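Local structure of CobC (6NRU) at residues Y22-A26 and L82-F86. The protein removes the phosphate from adenosylcobalamin 5'-phosphate, and from alpha-ribazole 5'-phosphate, in the assembly of the nucleotide loop of vitamin B12. Numbering follows the deposited sequence.
Sequences YSGHA and LNEMF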
loop_
_atom_site.group_PDB
_atom_site.type_symbol
_atom_site.label_atom_id
_atom_site.label_comp_id
_atom_site.label_asym_id
_atom_site.label_seq_id
_atom_site.Cartn_x
_atom_site.Cartn_y
_atom_site.Cartn_z
ATOM N N TYR A 22 4.726 -13.387 -6.650
ATOM C CA TYR A 22 5.184 -12.443 -5.643
ATOM C C TYR A 22 5.717 -11.199 -6.336
ATOM O O TYR A 22 6.504 -11.296 -7.283
ATOM C CB TYR A 22 6.264 -13.081 -4.774
ATOM C CG TYR A 22 5.721 -14.076 -3.777
ATOM C CD1 TYR A 22 5.400 -13.683 -2.484
ATOM C CD2 TYR A 22 5.518 -15.406 -4.130
ATOM C CE1 TYR A 22 4.901 -14.585 -1.568
ATOM C CE2 TYR A 22 5.019 -16.318 -3.219
ATOM C CZ TYR A 22 4.712 -15.902 -1.939
ATOM O OH TYR A 22 4.212 -16.800 -1.024
ATOM N N SER A 23 5.279 -10.027 -5.879
ATOM C CA SER A 23 5.626 -8.784 -6.562
ATOM C C SER A 23 6.875 -8.145 -5.962
ATOM O O SER A 23 7.918 -8.060 -6.620
ATOM C CB SER A 23 4.443 -7.814 -6.515
ATOM O OG SER A 23 4.442 -6.978 -7.655
ATOM N N GLY A 24 6.781 -7.693 -4.715
ATOM C CA GLY A 24 7.938 -7.093 -4.074
ATOM C C GLY A 24 8.349 -5.806 -4.757
ATOM O O GLY A 24 7.516 -5.025 -5.229
ATOM N N HIS A 25 9.657 -5.583 -4.818
ATOM C CA HIS A 25 10.193 -4.373 -5.421
ATOM C C HIS A 25 10.312 -4.465 -6.936
ATOM O O HIS A 25 10.672 -3.467 -7.570
ATOM C CB HIS A 25 11.560 -4.057 -4.810
ATOM C CG HIS A 25 11.485 -3.461 -3.439
ATOM N ND1 HIS A 25 12.469 -2.644 -2.927
ATOM C CD2 HIS A 25 10.539 -3.560 -2.475
ATOM C CE1 HIS A 25 12.133 -2.265 -1.707
ATOM N NE2 HIS A 25 10.966 -2.809 -1.409
ATOM N N ALA A 26 10.011 -5.618 -7.527
ATOM C CA ALA A 26 10.198 -5.795 -8.959
ATOM C C ALA A 26 9.277 -4.860 -9.741
ATOM O O ALA A 26 8.138 -4.623 -9.329
ATOM C CB ALA A 26 9.931 -7.245 -9.356
ATOM N N LEU A 82 6.849 3.630 2.327
ATOM C CA LEU A 82 5.613 3.148 1.724
ATOM C C LEU A 82 5.840 2.035 0.711
ATOM O O LEU A 82 4.867 1.551 0.121
ATOM C CB LEU A 82 4.870 4.307 1.049
ATOM C CG LEU A 82 4.275 5.369 1.979
ATOM C CD1 LEU A 82 3.726 6.549 1.195
ATOM C CD2 LEU A 82 3.194 4.764 2.860
ATOM N N ASN A 83 7.085 1.616 0.501
ATOM C CA ASN A 83 7.385 0.594 -0.489
ATOM C C ASN A 83 6.830 -0.761 -0.078
ATOM O O ASN A 83 6.671 -1.064 1.107
ATOM C CB ASN A 83 8.893 0.466 -0.693
ATOM C CG ASN A 83 9.478 1.636 -1.431
ATOM O OD1 ASN A 83 8.750 2.461 -1.980
ATOM N ND2 ASN A 83 10.803 1.719 -1.456
ATOM N N GLU A 84 6.548 -1.586 -1.082
ATOM C CA GLU A 84 6.227 -2.982 -0.839
ATOM C C GLU A 84 7.395 -3.666 -0.137
ATOM O O GLU A 84 8.546 -3.230 -0.228
ATOM C CB GLU A 84 5.907 -3.682 -2.165
ATOM C CG GLU A 84 5.459 -5.135 -2.057
ATOM C CD GLU A 84 4.260 -5.318 -1.146
ATOM O OE1 GLU A 84 4.456 -5.533 0.068
ATOM O OE2 GLU A 84 3.120 -5.247 -1.647
HETATM N N MSE A 85 7.085 -4.731 0.596
HETATM C CA MSE A 85 8.109 -5.563 1.203
HETATM C C MSE A 85 9.050 -6.087 0.129
HETATM O O MSE A 85 8.612 -6.423 -0.970
HETATM C CB MSE A 85 7.469 -6.723 1.960
HETATM C CG MSE A 85 8.311 -7.274 3.089
HETATM SE SE MSE A 85 7.358 -8.654 4.084
HETATM C CE MSE A 85 8.034 -10.220 3.143
ATOM N N PHE A 86 10.343 -6.146 0.437
ATOM C CA PHE A 86 11.341 -6.647 -0.503
ATOM C C PHE A 86 11.486 -8.156 -0.314
ATOM O O PHE A 86 12.005 -8.615 0.708
ATOM C CB PHE A 86 12.675 -5.935 -0.305
ATOM C CG PHE A 86 13.773 -6.470 -1.172
ATOM C CD1 PHE A 86 13.649 -6.463 -2.552
ATOM C CD2 PHE A 86 14.927 -6.988 -0.612
ATOM C CE1 PHE A 86 14.654 -6.958 -3.354
ATOM C CE2 PHE A 86 15.937 -7.485 -1.411
ATOM C CZ PHE A 86 15.800 -7.470 -2.783
#
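Start at H25, whose m rotamer swings the imidazole alongside the backbone of 82-86. H25 NE2 lies 2.7 Å from O of E84, a poorly angled and therefore weak hydrogen bond made at the ring edge. Over one face of the same ring sits CB of F86, 3.8 Å from the H25 centroid in a CH-pi contact. The F86 ring then turns its edge to the H25 face, centroids 5.2 Å apart. H25 is presented by a type II' turn, S23 to A26, with G24 at its second position; phi of 65° suits glycine, and the bare G24 CA comes within 3.2 Å of O of M85 in a CA-H...O contact. Both segments are loops at the catalytic pocket of a branch 1 histidine phosphatase. E84 is the probable proton donor/acceptor, its side chain about 5 Å from that of H11, probably the histidine phosphorylated in the reaction, and about 3 Å from a bound sulfate. The t, p bend of E84 folds the carboxylate back so that OE1 accepts from N of M85 at 2.8 Å, while E84 CB packs 3.7 Å from O of G24, itself hydrogen-bonded to R60. The CA-to-CB bond of M85 points away from 22-26, its selenomethionine side chain packing on W109 and F127.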